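Local coordinates for laminin subunit ALPHA-1 (Mus musculus, PDB 2JD4), which forms the C-terminal LG4-5 domain pair of a basement membrane laminin chain and probably helps anchor laminin to the cell surface, at residues A[225-230]-A[347-352]. The protein carries 4 engineered substitutions. Residues are numbered along the deposited sequence; the frame is centred on the assembly and turned at random.
Sequences TLEFRT and CVRNLR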
ATOM      1  N   THR A 225     -10.949  -6.003  10.702  1.00 30.42           N
ATOM      2  CA  THR A 225      -9.986  -5.439  11.646  1.00 28.57           C
ATOM      3  C   THR A 225      -9.151  -4.369  10.946  1.00 28.06           C
ATOM      4  O   THR A 225      -8.824  -4.496   9.766  1.00 26.10           O
ATOM      5  CB  THR A 225      -9.024  -6.516  12.194  1.00 32.09           C
ATOM      6  OG1 THR A 225      -9.773  -7.537  12.868  1.00 38.20           O
ATOM      7  CG2 THR A 225      -8.040  -5.897  13.167  1.00 31.59           C
ATOM      8  N   LEU A 226      -8.808  -3.316  11.677  1.00 26.87           N
ATOM      9  CA  LEU A 226      -8.014  -2.237  11.113  1.00 26.58           C
ATOM     10  C   LEU A 226      -7.540  -1.308  12.214  1.00 26.32           C
ATOM     11  O   LEU A 226      -8.011  -1.386  13.345  1.00 28.55           O
ATOM     12  CB  LEU A 226      -8.846  -1.442  10.101  1.00 24.96           C
ATOM     13  CG  LEU A 226     -10.091  -0.682  10.583  1.00 26.95           C
ATOM     14  CD1 LEU A 226      -9.704   0.610  11.308  1.00 26.29           C
ATOM     15  CD2 LEU A 226     -10.951  -0.340   9.383  1.00 22.99           C
ATOM     16  N   GLU A 227      -6.597  -0.437  11.872  1.00 26.69           N
ATOM     17  CA  GLU A 227      -6.080   0.554  12.804  1.00 24.90           C
ATOM     18  C   GLU A 227      -6.270   1.893  12.115  1.00 23.83           C
ATOM     19  O   GLU A 227      -6.097   1.998  10.898  1.00 20.49           O
ATOM     20  CB  GLU A 227      -4.593   0.338  13.077  1.00 28.36           C
ATOM     21  CG  GLU A 227      -4.257  -0.961  13.775  1.00 36.91           C
ATOM     22  CD  GLU A 227      -2.763  -1.131  13.963  1.00 42.13           C
ATOM     23  OE1 GLU A 227      -2.133  -0.218  14.536  1.00 46.48           O
ATOM     24  OE2 GLU A 227      -2.220  -2.171  13.537  1.00 44.64           O
ATOM     25  N   PHE A 228      -6.631   2.918  12.879  1.00 21.55           N
ATOM     26  CA  PHE A 228      -6.833   4.230  12.289  1.00 19.76           C
ATOM     27  C   PHE A 228      -6.340   5.339  13.209  1.00 20.87           C
ATOM     28  O   PHE A 228      -6.252   5.158  14.419  1.00 24.59           O
ATOM     29  CB  PHE A 228      -8.326   4.438  11.984  1.00 20.63           C
ATOM     30  CG  PHE A 228      -9.179   4.670  13.211  1.00 24.48           C
ATOM     31  CD1 PHE A 228      -9.291   5.942  13.772  1.00 22.56           C
ATOM     32  CD2 PHE A 228      -9.869   3.615  13.806  1.00 25.12           C
ATOM     33  CE1 PHE A 228     -10.078   6.160  14.908  1.00 23.97           C
ATOM     34  CE2 PHE A 228     -10.661   3.821  14.944  1.00 25.50           C
ATOM     35  CZ  PHE A 228     -10.764   5.098  15.495  1.00 22.70           C
ATOM     36  N   ARG A 229      -6.019   6.485  12.617  1.00 21.68           N
ATOM     37  CA  ARG A 229      -5.580   7.659  13.360  1.00 20.99           C
ATOM     38  C   ARG A 229      -6.235   8.829  12.648  1.00 20.84           C
ATOM     39  O   ARG A 229      -6.300   8.859  11.416  1.00 21.21           O
ATOM     40  CB  ARG A 229      -4.050   7.821  13.337  1.00 24.29           C
ATOM     41  CG  ARG A 229      -3.454   8.207  11.983  1.00 26.42           C
ATOM     42  CD  ARG A 229      -1.986   8.627  12.118  1.00 30.82           C
ATOM     43  NE  ARG A 229      -1.823   9.894  12.834  1.00 29.24           N
ATOM     44  CZ  ARG A 229      -2.122  11.087  12.333  1.00 29.51           C
ATOM     45  NH1 ARG A 229      -2.601  11.189  11.102  1.00 31.45           N
ATOM     46  NH2 ARG A 229      -1.947  12.181  13.061  1.00 29.92           N
ATOM     47  N   THR A 230      -6.737   9.789  13.413  1.00 21.76           N
ATOM     48  CA  THR A 230      -7.402  10.932  12.807  1.00 20.17           C
ATOM     49  C   THR A 230      -7.496  12.107  13.769  1.00 20.18           C
ATOM     50  O   THR A 230      -7.406  11.932  14.982  1.00 20.14           O
ATOM     51  CB  THR A 230      -8.841  10.545  12.356  1.00 23.30           C
ATOM     52  OG1 THR A 230      -9.483  11.668  11.738  1.00 24.05           O
ATOM     53  CG2 THR A 230      -9.662  10.088  13.548  1.00 21.79           C
ATOM     54  N   CYS A 347      -5.161   8.443   8.648  1.00 17.36           N
ATOM     55  CA  CYS A 347      -4.544   7.266   8.030  1.00 16.88           C
ATOM     56  C   CYS A 347      -5.157   5.968   8.561  1.00 17.53           C
ATOM     57  O   CYS A 347      -5.668   5.913   9.688  1.00 15.57           O
ATOM     58  CB  CYS A 347      -3.016   7.242   8.264  1.00 18.22           C
ATOM     59  SG  CYS A 347      -2.093   8.693   7.643  1.00 20.03           S
ATOM     60  N   VAL A 348      -5.111   4.934   7.724  1.00 15.55           N
ATOM     61  CA  VAL A 348      -5.608   3.605   8.068  1.00 17.89           C
ATOM     62  C   VAL A 348      -4.492   2.603   7.741  1.00 20.01           C
ATOM     63  O   VAL A 348      -3.802   2.743   6.731  1.00 19.80           O
ATOM     64  CB  VAL A 348      -6.866   3.257   7.245  1.00 19.99           C
ATOM     65  CG1 VAL A 348      -7.245   1.790   7.445  1.00 23.67           C
ATOM     66  CG2 VAL A 348      -8.008   4.175   7.650  1.00 17.98           C
ATOM     67  N   ARG A 349      -4.315   1.599   8.596  1.00 20.32           N
ATOM     68  CA  ARG A 349      -3.271   0.598   8.395  1.00 23.20           C
ATOM     69  C   ARG A 349      -3.785  -0.785   8.793  1.00 23.97           C
ATOM     70  O   ARG A 349      -4.741  -0.905   9.565  1.00 27.68           O
ATOM     71  CB  ARG A 349      -2.043   0.955   9.244  1.00 23.66           C
ATOM     72  CG  ARG A 349      -1.904   0.128  10.519  1.00 31.58           C
ATOM     73  CD  ARG A 349      -1.300   0.892  11.701  1.00 34.67           C
ATOM     74  NE  ARG A 349      -0.083   1.622  11.381  1.00 32.96           N
ATOM     75  CZ  ARG A 349       0.721   2.173  12.292  1.00 34.95           C
ATOM     76  NH1 ARG A 349       0.446   2.068  13.585  1.00 32.74           N
ATOM     77  NH2 ARG A 349       1.794   2.850  11.908  1.00 33.01           N
ATOM     78  N   ASN A 350      -3.146  -1.822   8.259  1.00 21.85           N
ATOM     79  CA  ASN A 350      -3.504  -3.206   8.559  1.00 23.70           C
ATOM     80  C   ASN A 350      -4.987  -3.531   8.408  1.00 22.18           C
ATOM     81  O   ASN A 350      -5.604  -4.102   9.311  1.00 24.98           O
ATOM     82  CB  ASN A 350      -3.042  -3.570   9.975  1.00 25.79           C
ATOM     83  CG  ASN A 350      -1.531  -3.522  10.124  1.00 30.85           C
ATOM     84  OD1 ASN A 350      -0.800  -4.052   9.286  1.00 35.02           O
ATOM     85  ND2 ASN A 350      -1.054  -2.892  11.197  1.00 30.00           N
ATOM     86  N   LEU A 351      -5.551  -3.174   7.261  1.00 22.64           N
ATOM     87  CA  LEU A 351      -6.959  -3.444   6.979  1.00 24.13           C
ATOM     88  C   LEU A 351      -7.098  -4.899   6.531  1.00 24.49           C
ATOM     89  O   LEU A 351      -6.528  -5.291   5.510  1.00 23.30           O
ATOM     90  CB  LEU A 351      -7.455  -2.523   5.866  1.00 26.77           C
ATOM     91  CG  LEU A 351      -8.912  -2.680   5.438  1.00 27.56           C
ATOM     92  CD1 LEU A 351      -9.837  -2.349   6.601  1.00 30.32           C
ATOM     93  CD2 LEU A 351      -9.186  -1.757   4.264  1.00 33.33           C
ATOM     94  N   ARG A 352      -7.865  -5.688   7.275  1.00 26.46           N
ATOM     95  CA  ARG A 352      -8.030  -7.100   6.938  1.00 31.72           C
ATOM     96  C   ARG A 352      -9.438  -7.643   7.158  1.00 30.43           C
ATOM     97  O   ARG A 352     -10.175  -7.172   8.018  1.00 31.20           O
ATOM     98  CB  ARG A 352      -7.035  -7.931   7.748  1.00 33.44           C
ATOM     99  CG  ARG A 352      -7.203  -7.752   9.254  1.00 45.96           C
ATOM    100  CD  ARG A 352      -5.874  -7.753  10.016  1.00 50.79           C
ATOM    101  NE  ARG A 352      -5.250  -9.071  10.101  1.00 53.24           N
ATOM    102  CZ  ARG A 352      -4.565  -9.648   9.118  1.00 57.76           C
ATOM    103  NH1 ARG A 352      -4.405  -9.028   7.956  1.00 55.52           N
ATOM    104  NH2 ARG A 352      -4.032 -10.851   9.301  1.00 59.88           N
TER
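L226 and L351 lie side by side on the buried face, with CD2 of L226 3.6 Å from CD1 of L351. On the same face V348 CG1 packs beside the E227 carbonyl and, more loosely, near L226 CB, while its CG2 looks loosely to F228 CB; from the flanking strands on the outer sides of the pair, L288 touches L226 and F203 touches V348. The two strands run antiparallel as neighbours in the beta sandwich of the second laminin G domain, and the C347-C378 disulfide ties one end of the pair to the C-terminal tail. Paired backbone bonds join E227 to R349, R229 to C347 and T225 to R352. Between the first and last of these a beta bulge inserts N350, whose positive phi of 50° turns its side chain toward the partner strand. The other face is tight and polar around E227, whose CG stands anti to the carbonyl carbon (chi1 -65°), the extended chain carrying the carboxylate across to R349 and exposed N350. OE2 accepts a bond from N350 ND2 at 2.7 Å, met from above the carboxylate plane, and OE1 lies at the edge of the R349 guanidinium, a long salt bridge of 3.6 Å to NH1. The R349 guanidinium has a stronger partner in E382. An alanine at E227 would probably leave N350 ND2 without its acceptor and R349 with E382 as its acidic partner, CB alone remaining against CD. Packing is looser at the partly exposed T225-R352 end, where T225 CB meets R352 CG at 3.7 Å.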